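Side-chain contacts in prolyl-tRNA synthetase (Naegleria fowleri, PDB 6UYH), which probably charges tRNA(Pro) with proline in an ATP-dependent reaction and is held here with halofuginone and an ATP analogue: residues Pro126-Trp131 against Leu140-Trp145; Arg193-Glu196 against Ala200-Val203; Gly170-Lys175 against Asp181-Thr186; Val223-Ala228 against Leu276-Met281; Glu34-Tyr39 against Gly43-Arg48. All blocks are in the same frame, centred on the assembly; numbering follows the deposited sequence.

Contact 1 of 5, residues Pro126-Trp131 against Leu140-Trp145; sequences PSYAKW and LKLNQW
Tyr128 of helix 121-131 and Leu140 at the start of strand 140-149 meet in a CH-pi contact, a small example of helix-on-sheet packing in the class II synthetase core. Methyl CD2 of Leu140 stands almost on the normal of the tyrosine ring, 5° off it, with CD2 3.7 Å from the ring centroid. It is therefore shared by nearly the whole six-membered ring instead of resting on one ring carbon. Leu140 points at the helix, and with CG anti to the nitrogen (chi1 173°) and chi2 near 62° its CD2 comes over the ring. The same methyl also lies at the edge of the Trp131 indole, near its plane, so one branch serves two aromatic rings in different ways.

Leu142, two residues along the strand, takes the hydroxyl end of the tyrosine: its side chain and Tyr128 slide past each other in opposite directions, and Leu142 CD1 is 3.8 Å from Tyr128 CE1. The phenol oxygen reaches past the leucine to hydrogen-bond the carbonyl of His171 on the neighbouring strand 164-174, which ties the helix to a second strand. Trp131 turns its NE1 instead to Asp37 of the second subunit, so this apolar cluster adjoins the dimer interface. At the hydroxyl end of the ring, Tyr128 OH lies 3.4 Å from Leu142 CB.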
# COMPACT_ATOMS: atom_id res chain seq x y z
N PRO A 126 -19.55 -7.02 -9.57
CA PRO A 126 -19.69 -7.99 -10.67
C PRO A 126 -18.83 -9.23 -10.47
O PRO A 126 -19.26 -10.33 -10.82
CB PRO A 126 -19.27 -7.17 -11.90
CG PRO A 126 -19.67 -5.77 -11.55
CD PRO A 126 -19.29 -5.66 -10.08
N SER A 127 -17.63 -9.07 -9.90
CA SER A 127 -16.81 -10.24 -9.57
C SER A 127 -17.44 -11.07 -8.46
O SER A 127 -17.37 -12.30 -8.48
CB SER A 127 -15.41 -9.79 -9.15
OG SER A 127 -14.73 -9.22 -10.24
N TYR A 128 -18.03 -10.40 -7.46
CA TYR A 128 -18.69 -11.13 -6.39
C TYR A 128 -19.81 -12.01 -6.94
O TYR A 128 -20.01 -13.14 -6.48
CB TYR A 128 -19.25 -10.15 -5.35
CG TYR A 128 -18.25 -9.67 -4.31
CD1 TYR A 128 -16.96 -9.30 -4.66
CD2 TYR A 128 -18.62 -9.55 -2.97
CE1 TYR A 128 -16.06 -8.86 -3.71
CE2 TYR A 128 -17.72 -9.12 -2.01
CZ TYR A 128 -16.44 -8.77 -2.39
OH TYR A 128 -15.54 -8.33 -1.44
N ALA A 129 -20.54 -11.50 -7.94
CA ALA A 129 -21.61 -12.29 -8.53
C ALA A 129 -21.06 -13.52 -9.24
O ALA A 129 -21.71 -14.57 -9.29
CB ALA A 129 -22.43 -11.43 -9.50
N LYS A 130 -19.85 -13.40 -9.79
CA LYS A 130 -19.20 -14.52 -10.45
C LYS A 130 -18.67 -15.53 -9.45
O LYS A 130 -18.82 -16.75 -9.64
CB LYS A 130 -18.05 -14.02 -11.33
CG LYS A 130 -17.23 -15.13 -11.95
CD LYS A 130 -15.86 -14.63 -12.39
CE LYS A 130 -14.98 -15.80 -12.81
NZ LYS A 130 -13.58 -15.37 -13.08
N TRP A 131 -18.04 -15.05 -8.37
CA TRP A 131 -17.33 -15.92 -7.44
C TRP A 131 -18.27 -16.65 -6.49
O TRP A 131 -17.92 -17.74 -6.01
CB TRP A 131 -16.32 -15.10 -6.63
CG TRP A 131 -15.22 -14.53 -7.45
CD1 TRP A 131 -14.76 -15.01 -8.63
CD2 TRP A 131 -14.44 -13.37 -7.15
NE1 TRP A 131 -13.73 -14.22 -9.09
CE2 TRP A 131 -13.52 -13.21 -8.19
CE3 TRP A 131 -14.43 -12.46 -6.09
CZ2 TRP A 131 -12.59 -12.17 -8.22
CZ3 TRP A 131 -13.50 -11.43 -6.11
CH2 TRP A 131 -12.60 -11.29 -7.17
N LEU A 140 -17.63 -14.41 1.98
CA LEU A 140 -16.54 -13.83 1.19
C LEU A 140 -16.23 -12.47 1.79
O LEU A 140 -17.11 -11.61 1.87
CB LEU A 140 -16.93 -13.68 -0.28
CG LEU A 140 -15.93 -12.93 -1.18
CD1 LEU A 140 -14.59 -13.67 -1.23
CD2 LEU A 140 -16.48 -12.73 -2.59
N LYS A 141 -14.98 -12.27 2.22
CA LYS A 141 -14.61 -11.08 2.97
C LYS A 141 -13.29 -10.57 2.43
O LYS A 141 -12.24 -11.18 2.66
CB LYS A 141 -14.50 -11.40 4.47
CG LYS A 141 -15.75 -12.12 4.98
CD LYS A 141 -15.99 -11.95 6.46
CE LYS A 141 -15.24 -12.97 7.25
NZ LYS A 141 -15.79 -13.07 8.63
N LEU A 142 -13.33 -9.45 1.70
CA LEU A 142 -12.15 -8.90 1.05
C LEU A 142 -11.93 -7.46 1.50
O LEU A 142 -12.87 -6.76 1.85
CB LEU A 142 -12.29 -8.96 -0.47
CG LEU A 142 -12.58 -10.35 -1.06
CD1 LEU A 142 -12.73 -10.27 -2.58
CD2 LEU A 142 -11.50 -11.38 -0.67
N ASN A 143 -10.67 -7.04 1.47
CA ASN A 143 -10.28 -5.70 1.89
C ASN A 143 -9.22 -5.19 0.93
O ASN A 143 -8.45 -5.97 0.37
CB ASN A 143 -9.74 -5.73 3.33
CG ASN A 143 -9.18 -4.40 3.77
OD1 ASN A 143 -9.94 -3.47 4.04
ND2 ASN A 143 -7.85 -4.31 3.85
N GLN A 144 -9.19 -3.88 0.71
CA GLN A 144 -8.05 -3.33 -0.02
C GLN A 144 -7.66 -1.97 0.53
O GLN A 144 -8.51 -1.18 0.96
CB GLN A 144 -8.33 -3.24 -1.54
CG GLN A 144 -9.62 -2.55 -1.93
CD GLN A 144 -9.79 -2.50 -3.45
OE1 GLN A 144 -9.25 -3.34 -4.16
NE2 GLN A 144 -10.53 -1.50 -3.94
N TRP A 145 -6.34 -1.72 0.55
CA TRP A 145 -5.74 -0.44 0.93
C TRP A 145 -5.43 0.30 -0.37
O TRP A 145 -4.55 -0.13 -1.13
CB TRP A 145 -4.47 -0.67 1.75
CG TRP A 145 -4.71 -1.39 3.03
CD1 TRP A 145 -4.65 -2.73 3.25
CD2 TRP A 145 -5.04 -0.79 4.28
NE1 TRP A 145 -4.93 -3.01 4.57
CE2 TRP A 145 -5.19 -1.83 5.22
CE3 TRP A 145 -5.25 0.53 4.70
CZ2 TRP A 145 -5.52 -1.60 6.55
CZ3 TRP A 145 -5.58 0.76 6.01
CH2 TRP A 145 -5.72 -0.30 6.93

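Contact 2 of 5, residues Arg193-Glu196 against Ala200-Val203; sequences RVYE and AVPV
Glu196 OE2 is gripped from several directions. Val203 N donates to it over 3.3 Å and meets its anti lone pair, away from the other carboxylate oxygen. Water 1 gives a second hydrogen bond to OE2 and, with its other hydrogen, one to Val203 O, while Arg410 of helix 391-415 forms a salt bridge to the same carboxylate oxygen, OE2. Together these probably favour the charged carboxylate. The extended glutamate chain runs beside the departing backbone, its CG 3.2 Å from Val201 O.

This is the C-terminal end of helix 177-198, where Ala200 leaves the helix with positive phi and the chain turns toward strand 204-207. Val201 N closes the turn on Tyr195 O with a nearly straight bond of 2.8 Å (176° at the hydrogen), though the donor sits well above the carbonyl plane. The side chain of Val203 crosses that of Tyr195 at about a right angle, CG1 3.5 Å from Tyr195 CB; those of Val201 and Tyr195 lie side by side, Val201 CB 3.9 Å from Tyr195 CD2. The phenol oxygen continues to Gly236 O, a residue of the nucleotide pocket.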
# COMPACT_ATOMS: atom_id res chain seq x y z
N ARG A 193 -11.17 0.90 18.27
CA ARG A 193 -9.85 0.56 18.79
C ARG A 193 -8.73 1.30 18.06
O ARG A 193 -7.73 1.68 18.68
CB ARG A 193 -9.62 -0.95 18.72
CG ARG A 193 -10.60 -1.73 19.60
CD ARG A 193 -10.29 -3.22 19.56
NE ARG A 193 -8.94 -3.47 20.05
CZ ARG A 193 -8.23 -4.55 19.74
NH1 ARG A 193 -8.73 -5.49 18.95
NH2 ARG A 193 -7.00 -4.69 20.23
N VAL A 194 -8.86 1.51 16.75
CA VAL A 194 -7.86 2.31 16.04
C VAL A 194 -7.78 3.70 16.66
O VAL A 194 -6.70 4.17 17.02
CB VAL A 194 -8.18 2.41 14.53
CG1 VAL A 194 -7.26 3.47 13.86
CG2 VAL A 194 -8.01 1.04 13.84
N TYR A 195 -8.92 4.37 16.79
CA TYR A 195 -8.88 5.72 17.33
C TYR A 195 -8.38 5.73 18.77
O TYR A 195 -7.48 6.51 19.12
CB TYR A 195 -10.27 6.35 17.24
CG TYR A 195 -10.52 6.99 15.90
CD1 TYR A 195 -11.34 6.38 14.95
CD2 TYR A 195 -9.89 8.19 15.56
CE1 TYR A 195 -11.56 6.97 13.71
CE2 TYR A 195 -10.10 8.78 14.33
CZ TYR A 195 -10.94 8.18 13.41
OH TYR A 195 -11.13 8.79 12.19
N GLU A 196 -8.91 4.84 19.62
CA GLU A 196 -8.61 4.95 21.05
C GLU A 196 -7.26 4.34 21.40
O GLU A 196 -6.46 4.95 22.11
CB GLU A 196 -9.74 4.33 21.87
CG GLU A 196 -11.06 5.13 21.71
CD GLU A 196 -12.02 5.01 22.87
OE1 GLU A 196 -11.72 4.27 23.84
OE2 GLU A 196 -13.08 5.66 22.82
N ALA A 200 -5.23 7.57 20.50
CA ALA A 200 -5.67 8.18 21.76
C ALA A 200 -6.79 9.20 21.55
O ALA A 200 -6.86 10.22 22.23
CB ALA A 200 -4.48 8.81 22.51
N VAL A 201 -7.68 8.91 20.61
CA VAL A 201 -8.83 9.78 20.31
C VAL A 201 -10.10 9.06 20.75
O VAL A 201 -10.36 7.94 20.31
CB VAL A 201 -8.91 10.12 18.81
CG1 VAL A 201 -10.25 10.80 18.51
CG2 VAL A 201 -7.75 11.03 18.40
N PRO A 202 -10.94 9.67 21.59
CA PRO A 202 -12.17 9.01 22.01
C PRO A 202 -13.24 9.10 20.93
O PRO A 202 -13.27 10.04 20.13
CB PRO A 202 -12.58 9.80 23.26
CG PRO A 202 -12.09 11.19 22.98
CD PRO A 202 -10.77 10.99 22.23
N VAL A 203 -14.14 8.10 20.92
CA VAL A 203 -15.17 8.02 19.90
C VAL A 203 -16.52 7.79 20.55
O VAL A 203 -16.63 7.37 21.71
CB VAL A 203 -14.92 6.89 18.86
CG1 VAL A 203 -13.55 7.01 18.21
CG2 VAL A 203 -15.12 5.53 19.48
O HOH W 1 -15.66 5.00 23.05

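Contact 3 of 5, residues Gly170-Lys175 against Asp181-Thr186; sequences GHSAFK and DEEVFT
Strand 164-174 and the helix that follows it, 177-198, are joined by a buried carboxylate: Glu183 reaches from the helix to Ser172 and Phe174 on the strand. Ser172 OG donates a short hydrogen bond, 2.7 Å, to Glu183 OE2 on its syn lone pair, the side of the other oxygen. The serine CB is also close, 3.2 Å from Glu183 OE1. Glu183 spans the gap with CG anti to its backbone nitrogen (chi1 -179°) and an extended chain beyond, while the carboxylate is twisted out of the line of the chain.

Phe174, two residues further along the strand, points to the same side as Ser172 and meets the carboxylate by its rim. Glu183 CD lies in the ring plane at the edge, 3.6 Å from Phe174 CZ, and the ring and carboxylate planes stand 83° apart. Such edge-on placement sets the weakly positive ring hydrogens toward the acid, which is probably a mild stabilisation. In the class II catalytic core, the antiparallel sheet here is backed by this helix, and strand 261-272 supplies further polar partners: Asn267 ND2 and Trp269 NE1 both donate to Glu183 OE1, so each carboxylate oxygen has a bonding partner. The opposite side of the strand carries His171, which touches halofuginone and whose ND1 is hydrogen-bonded with Tyr125 OH.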
# COMPACT_ATOMS: atom_id res chain seq x y z
N GLY A 170 -13.48 -2.46 3.06
CA GLY A 170 -13.79 -3.87 3.21
C GLY A 170 -15.19 -4.12 2.65
O GLY A 170 -16.07 -3.28 2.81
N HIS A 171 -15.35 -5.25 1.98
CA HIS A 171 -16.61 -5.62 1.34
C HIS A 171 -16.83 -7.10 1.63
O HIS A 171 -16.05 -7.94 1.18
CB HIS A 171 -16.55 -5.38 -0.17
CG HIS A 171 -16.34 -3.94 -0.54
ND1 HIS A 171 -17.38 -3.12 -0.92
CD2 HIS A 171 -15.22 -3.18 -0.58
CE1 HIS A 171 -16.91 -1.91 -1.18
NE2 HIS A 171 -15.60 -1.92 -0.98
N SER A 172 -17.89 -7.42 2.38
CA SER A 172 -18.15 -8.79 2.77
C SER A 172 -19.53 -9.23 2.31
O SER A 172 -20.45 -8.42 2.21
CB SER A 172 -18.04 -8.96 4.29
OG SER A 172 -16.71 -8.71 4.71
N ALA A 173 -19.66 -10.53 2.05
CA ALA A 173 -20.92 -11.16 1.66
C ALA A 173 -21.17 -12.37 2.54
O ALA A 173 -20.24 -13.13 2.83
CB ALA A 173 -20.88 -11.59 0.18
N PHE A 174 -22.43 -12.57 2.93
CA PHE A 174 -22.83 -13.61 3.88
C PHE A 174 -24.09 -14.30 3.40
O PHE A 174 -24.87 -13.75 2.62
CB PHE A 174 -23.10 -13.03 5.28
CG PHE A 174 -21.93 -12.29 5.86
CD1 PHE A 174 -21.03 -12.94 6.70
CD2 PHE A 174 -21.74 -10.95 5.59
CE1 PHE A 174 -19.96 -12.26 7.26
CE2 PHE A 174 -20.66 -10.26 6.13
CZ PHE A 174 -19.77 -10.92 6.97
N LYS A 175 -24.31 -15.51 3.93
CA LYS A 175 -25.54 -16.22 3.62
C LYS A 175 -26.73 -15.73 4.45
O LYS A 175 -27.87 -15.97 4.04
CB LYS A 175 -25.34 -17.73 3.83
CG LYS A 175 -25.18 -18.14 5.29
CD LYS A 175 -24.98 -19.65 5.41
CE LYS A 175 -24.79 -20.08 6.86
NZ LYS A 175 -24.39 -21.51 6.97
N ASP A 181 -24.94 -8.65 10.23
CA ASP A 181 -25.10 -7.74 11.37
C ASP A 181 -23.92 -7.83 12.32
O ASP A 181 -23.36 -6.81 12.74
CB ASP A 181 -26.39 -8.07 12.13
CG ASP A 181 -27.66 -7.61 11.42
OD1 ASP A 181 -27.60 -6.71 10.56
OD2 ASP A 181 -28.73 -8.16 11.74
N GLU A 182 -23.51 -9.06 12.65
CA GLU A 182 -22.41 -9.24 13.60
C GLU A 182 -21.12 -8.60 13.11
O GLU A 182 -20.38 -7.98 13.89
CB GLU A 182 -22.19 -10.74 13.87
CG GLU A 182 -21.05 -11.01 14.85
CD GLU A 182 -20.56 -12.45 14.80
OE1 GLU A 182 -21.11 -13.26 14.01
OE2 GLU A 182 -19.61 -12.78 15.54
N GLU A 183 -20.83 -8.72 11.81
CA GLU A 183 -19.60 -8.13 11.30
C GLU A 183 -19.64 -6.60 11.34
O GLU A 183 -18.63 -5.96 11.65
CB GLU A 183 -19.32 -8.59 9.88
CG GLU A 183 -18.00 -7.98 9.36
CD GLU A 183 -17.80 -8.08 7.86
OE1 GLU A 183 -18.54 -7.42 7.10
OE2 GLU A 183 -16.87 -8.79 7.44
N VAL A 184 -20.79 -5.99 11.03
CA VAL A 184 -20.89 -4.53 11.06
C VAL A 184 -20.35 -3.99 12.38
O VAL A 184 -19.53 -3.06 12.41
CB VAL A 184 -22.34 -4.07 10.84
CG1 VAL A 184 -22.46 -2.55 11.11
CG2 VAL A 184 -22.80 -4.40 9.43
N PHE A 185 -20.80 -4.57 13.49
CA PHE A 185 -20.45 -4.02 14.80
C PHE A 185 -19.07 -4.47 15.25
O PHE A 185 -18.40 -3.76 16.02
CB PHE A 185 -21.55 -4.36 15.81
CG PHE A 185 -22.84 -3.66 15.50
CD1 PHE A 185 -23.06 -2.36 15.95
CD2 PHE A 185 -23.81 -4.26 14.71
CE1 PHE A 185 -24.23 -1.68 15.65
CE2 PHE A 185 -24.99 -3.60 14.40
CZ PHE A 185 -25.20 -2.31 14.87
N THR A 186 -18.62 -5.63 14.77
CA THR A 186 -17.23 -6.06 14.97
C THR A 186 -16.26 -5.08 14.31
O THR A 186 -15.25 -4.68 14.92
CB THR A 186 -17.06 -7.47 14.41
OG1 THR A 186 -17.86 -8.39 15.18
CG2 THR A 186 -15.59 -7.90 14.47

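Contact 4 of 5, residues Val223-Ala228 against Leu276-Met281; sequences VETFIA and LGVMIM
Ile227 CD1 lies 3.8 Å from Met281 CB, where helix 274-283 packs on strand 219-227 in the interior of the class II core. The isoleucine puts its other branch there too, CG2 3.9 Å from Met281 CB, so the root of the methionine rests against both. Beyond that root the methionine chain is extended and leads away from the strand; Met281 also touches Phe22 and Tyr26 of helix 22-32.

One helical turn earlier, Val278 meets Thr225 tip to tip. Its CG1, anti to the backbone nitrogen (chi1 176°), comes to 3.6 Å from Thr225 OG1. The hydroxyl's polar partner is the carbonyl of Val234 on the adjoining strand 232-243, which probably holds the side-chain rotation and leaves the valine as apolar cover beside it. The axes of segments 223-227 and 276-281 approach to 8.8 Å, 38° between their directions. Tyr195 of helix 177-198 flanks Thr225, and CG2 of Val278 completes the contact 3.8 Å from Thr225 OG1.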
# COMPACT_ATOMS: atom_id res chain seq x y z
N VAL A 223 -18.26 5.90 13.82
CA VAL A 223 -17.59 6.38 15.03
C VAL A 223 -17.42 7.89 14.87
O VAL A 223 -16.76 8.36 13.94
CB VAL A 223 -16.24 5.68 15.28
CG1 VAL A 223 -16.49 4.28 15.85
CG2 VAL A 223 -15.39 5.59 14.00
N GLU A 224 -18.06 8.65 15.76
CA GLU A 224 -17.95 10.10 15.75
C GLU A 224 -16.80 10.54 16.64
O GLU A 224 -16.60 9.98 17.72
CB GLU A 224 -19.25 10.74 16.23
CG GLU A 224 -20.41 10.50 15.27
CD GLU A 224 -20.16 11.13 13.91
OE1 GLU A 224 -20.00 12.37 13.87
OE2 GLU A 224 -20.10 10.38 12.91
N THR A 225 -16.06 11.55 16.18
CA THR A 225 -14.98 12.16 16.94
C THR A 225 -15.27 13.65 17.06
O THR A 225 -16.15 14.18 16.39
CB THR A 225 -13.60 11.94 16.30
OG1 THR A 225 -13.57 12.55 15.01
CG2 THR A 225 -13.30 10.43 16.14
N PHE A 226 -14.52 14.32 17.93
CA PHE A 226 -14.87 15.69 18.32
C PHE A 226 -13.63 16.57 18.38
O PHE A 226 -12.64 16.22 19.02
CB PHE A 226 -15.57 15.70 19.67
CG PHE A 226 -15.96 17.07 20.14
CD1 PHE A 226 -16.92 17.82 19.46
CD2 PHE A 226 -15.40 17.60 21.30
CE1 PHE A 226 -17.30 19.09 19.92
CE2 PHE A 226 -15.79 18.87 21.76
CZ PHE A 226 -16.74 19.60 21.06
N ILE A 227 -13.72 17.74 17.74
CA ILE A 227 -12.63 18.72 17.75
C ILE A 227 -13.04 19.82 18.73
O ILE A 227 -13.86 20.68 18.41
CB ILE A 227 -12.35 19.27 16.35
CG1 ILE A 227 -12.20 18.12 15.34
CG2 ILE A 227 -11.08 20.17 16.37
CD1 ILE A 227 -11.16 17.05 15.72
N ALA A 228 -12.42 19.83 19.92
CA ALA A 228 -12.83 20.76 20.97
C ALA A 228 -12.55 22.22 20.62
O ALA A 228 -13.29 23.11 21.06
CB ALA A 228 -12.13 20.40 22.28
N LEU A 276 -5.61 10.79 10.54
CA LEU A 276 -4.43 11.59 10.89
C LEU A 276 -4.82 13.02 11.23
O LEU A 276 -4.25 13.63 12.14
CB LEU A 276 -3.42 11.59 9.73
CG LEU A 276 -2.41 10.44 9.69
CD1 LEU A 276 -3.10 9.11 9.55
CD2 LEU A 276 -1.44 10.65 8.55
N GLY A 277 -5.78 13.59 10.49
CA GLY A 277 -6.22 14.94 10.78
C GLY A 277 -6.89 15.05 12.14
O GLY A 277 -6.64 16.00 12.89
N VAL A 278 -7.74 14.08 12.47
CA VAL A 278 -8.38 14.07 13.78
C VAL A 278 -7.33 14.01 14.87
O VAL A 278 -7.36 14.78 15.84
CB VAL A 278 -9.36 12.89 13.88
CG1 VAL A 278 -9.95 12.83 15.30
CG2 VAL A 278 -10.49 13.06 12.87
N MET A 279 -6.36 13.10 14.72
CA MET A 279 -5.28 12.94 15.69
C MET A 279 -4.59 14.27 15.95
O MET A 279 -4.36 14.66 17.11
CB MET A 279 -4.28 11.91 15.16
CG MET A 279 -3.12 11.61 16.13
SD MET A 279 -1.82 10.67 15.27
CE MET A 279 -1.10 11.92 14.19
N ILE A 280 -4.26 15.00 14.88
CA ILE A 280 -3.53 16.25 15.02
C ILE A 280 -4.41 17.34 15.63
O ILE A 280 -3.99 18.07 16.53
CB ILE A 280 -2.97 16.68 13.66
CG1 ILE A 280 -1.96 15.63 13.16
CG2 ILE A 280 -2.37 18.08 13.74
CD1 ILE A 280 -1.50 15.86 11.73
N MET A 281 -5.65 17.48 15.14
CA MET A 281 -6.53 18.52 15.68
C MET A 281 -6.85 18.28 17.14
O MET A 281 -7.03 19.25 17.90
CB MET A 281 -7.83 18.60 14.87
CG MET A 281 -7.64 19.21 13.49
SD MET A 281 -9.22 19.24 12.58
CE MET A 281 -8.69 20.05 11.07

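Contact 5 of 5, residues Glu34-Tyr39 against Gly43-Arg48; sequences EFLDYY and GCYIFR. With EDO (1,2-ethanediol), chain L.
Asp37 and Ile46 form the hydrogen-bonded antiparallel pair of this short beta hairpin: Ile46 N donates to Asp37 O over 3.0 Å, nearly straight at 174°, and Asp37 N returns a bond in the carbonyl plane of Ile46 O, 3.1 Å. Arg48 N adds a third, 2.9 Å to Phe35 O. At the turn end a 1,2-ethanediol, probably from crystallisation, accepts a hydrogen bond from Tyr39 N at O1 and donates one from O1 to Cys44 O.

Arg48, bent at chi3 (75°), lays its guanidinium over Glu34, whose CB sits 3.9 Å above its plane; the carboxylate and guanidinium planes are stacked, 10° apart, without a salt bridge, Glu34 pairing with Arg353 instead. Water 2 joins Arg48 NH1 to Leu36 O. Leu36 CD1 packs 3.7 Å from Tyr45 CB, and Tyr38 CD1 lies at the edge of the Tyr45 ring. Asp37 OD2 and Tyr39 OH hydrogen-bond to Trp131 NE1 and Phe79 O of the second subunit. Helix 22-32 leads into the hairpin and helix 49-67 leaves it.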
# COMPACT_ATOMS: atom_id res chain seq x y z
N GLU A 34 7.10 18.59 9.62
CA GLU A 34 7.47 17.71 8.50
C GLU A 34 6.47 16.58 8.29
O GLU A 34 6.82 15.49 7.81
CB GLU A 34 8.91 17.17 8.66
CG GLU A 34 9.95 18.29 8.76
CD GLU A 34 11.38 17.80 8.79
OE1 GLU A 34 11.63 16.59 8.61
OE2 GLU A 34 12.28 18.64 8.99
N PHE A 35 5.20 16.81 8.63
CA PHE A 35 4.19 15.80 8.32
C PHE A 35 3.71 15.90 6.88
O PHE A 35 3.57 14.88 6.19
CB PHE A 35 2.99 15.94 9.28
CG PHE A 35 2.90 14.84 10.31
CD1 PHE A 35 1.70 14.14 10.49
CD2 PHE A 35 4.01 14.50 11.08
CE1 PHE A 35 1.62 13.11 11.42
CE2 PHE A 35 3.94 13.48 12.02
CZ PHE A 35 2.73 12.79 12.19
N LEU A 36 3.48 17.12 6.40
CA LEU A 36 2.73 17.32 5.17
C LEU A 36 3.32 18.49 4.40
O LEU A 36 3.88 19.42 4.98
CB LEU A 36 1.25 17.57 5.50
CG LEU A 36 0.25 17.81 4.36
CD1 LEU A 36 -1.13 17.28 4.75
CD2 LEU A 36 0.16 19.30 4.03
N ASP A 37 3.21 18.43 3.08
CA ASP A 37 3.44 19.61 2.27
C ASP A 37 2.28 19.83 1.32
O ASP A 37 1.56 18.90 0.96
CB ASP A 37 4.74 19.54 1.49
CG ASP A 37 5.57 20.79 1.66
OD1 ASP A 37 4.98 21.86 1.94
OD2 ASP A 37 6.81 20.71 1.54
N TYR A 38 2.09 21.10 0.95
CA TYR A 38 1.11 21.47 -0.06
C TYR A 38 1.62 21.16 -1.47
O TYR A 38 2.81 20.95 -1.69
CB TYR A 38 0.76 22.95 0.08
CG TYR A 38 0.12 23.24 1.41
CD1 TYR A 38 -1.17 22.82 1.67
CD2 TYR A 38 0.81 23.90 2.42
CE1 TYR A 38 -1.78 23.07 2.89
CE2 TYR A 38 0.22 24.15 3.65
CZ TYR A 38 -1.08 23.73 3.87
OH TYR A 38 -1.70 23.97 5.08
N TYR A 39 0.69 21.18 -2.43
CA TYR A 39 0.95 20.70 -3.78
C TYR A 39 0.20 21.60 -4.76
O TYR A 39 -0.69 22.36 -4.37
CB TYR A 39 0.52 19.23 -3.89
CG TYR A 39 0.91 18.51 -5.14
CD1 TYR A 39 2.24 18.34 -5.49
CD2 TYR A 39 -0.06 17.95 -5.96
CE1 TYR A 39 2.60 17.63 -6.64
CE2 TYR A 39 0.28 17.24 -7.10
CZ TYR A 39 1.60 17.10 -7.44
OH TYR A 39 1.92 16.39 -8.58
N GLY A 43 -6.33 20.48 -3.30
CA GLY A 43 -6.93 19.43 -2.52
C GLY A 43 -6.13 18.15 -2.44
O GLY A 43 -6.64 17.15 -1.93
N CYS A 44 -4.90 18.16 -2.93
CA CYS A 44 -4.00 17.02 -2.85
C CYS A 44 -2.79 17.42 -2.03
O CYS A 44 -2.33 18.56 -2.12
CB CYS A 44 -3.57 16.57 -4.25
SG CYS A 44 -5.00 16.05 -5.25
N TYR A 45 -2.29 16.49 -1.22
CA TYR A 45 -1.22 16.81 -0.28
C TYR A 45 -0.15 15.73 -0.32
O TYR A 45 -0.41 14.58 -0.67
CB TYR A 45 -1.76 16.95 1.15
CG TYR A 45 -2.95 17.91 1.22
CD1 TYR A 45 -2.75 19.27 1.33
CD2 TYR A 45 -4.26 17.43 1.16
CE1 TYR A 45 -3.82 20.15 1.38
CE2 TYR A 45 -5.34 18.31 1.21
CZ TYR A 45 -5.11 19.66 1.32
OH TYR A 45 -6.17 20.54 1.37
N ILE A 46 1.06 16.12 0.07
CA ILE A 46 2.22 15.24 0.14
C ILE A 46 2.35 14.71 1.57
O ILE A 46 2.44 15.50 2.52
CB ILE A 46 3.49 15.99 -0.28
CG1 ILE A 46 3.38 16.44 -1.74
CG2 ILE A 46 4.74 15.13 -0.02
CD1 ILE A 46 4.32 17.56 -2.09
N PHE A 47 2.39 13.38 1.73
CA PHE A 47 2.54 12.73 3.04
C PHE A 47 4.02 12.41 3.22
O PHE A 47 4.55 11.50 2.57
CB PHE A 47 1.72 11.45 3.15
CG PHE A 47 0.22 11.64 3.13
CD1 PHE A 47 -0.41 12.28 2.08
CD2 PHE A 47 -0.56 11.11 4.14
CE1 PHE A 47 -1.79 12.43 2.07
CE2 PHE A 47 -1.95 11.25 4.13
CZ PHE A 47 -2.56 11.92 3.10
N ARG A 48 4.68 13.13 4.12
CA ARG A 48 6.11 12.96 4.36
C ARG A 48 6.35 11.78 5.31
O ARG A 48 5.40 11.23 5.87
CB ARG A 48 6.68 14.29 4.88
CG ARG A 48 6.58 15.43 3.86
CD ARG A 48 7.16 16.73 4.40
NE ARG A 48 8.63 16.69 4.40
CZ ARG A 48 9.40 17.72 4.74
NH1 ARG A 48 8.85 18.87 5.12
NH2 ARG A 48 10.73 17.61 4.70
C1 EDO L . -3.07 21.80 -2.27
O1 EDO L . -2.01 21.19 -1.53
C2 EDO L . -3.95 22.62 -1.32
O2 EDO L . -5.26 22.73 -1.87
O HOH W 2 6.29 19.85 5.63

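Overall arrangement
Contacts 2, 3 and 4 are buried; contacts 1 and 5 are only partly so and both touch the second subunit, where Trp131 of one chain meets Asp37 and Arg48 of the other. Contacts 2 and 3 use the C-terminal part and the first part of helix 177-198, each through a glutamate, one bonded to backbone and arginine, the other to serine, asparagine and indole. Contacts 1 and 3 use neighbouring strands and touch, among other places, through Leu140 and Ala173. Contact 4 is mostly apolar and abuts contact 2 at Val201 and contact 5 at Phe35. Backbone bonding between paired strands marks the hairpin, contact 5, about 34 Å from contact 3 between centres.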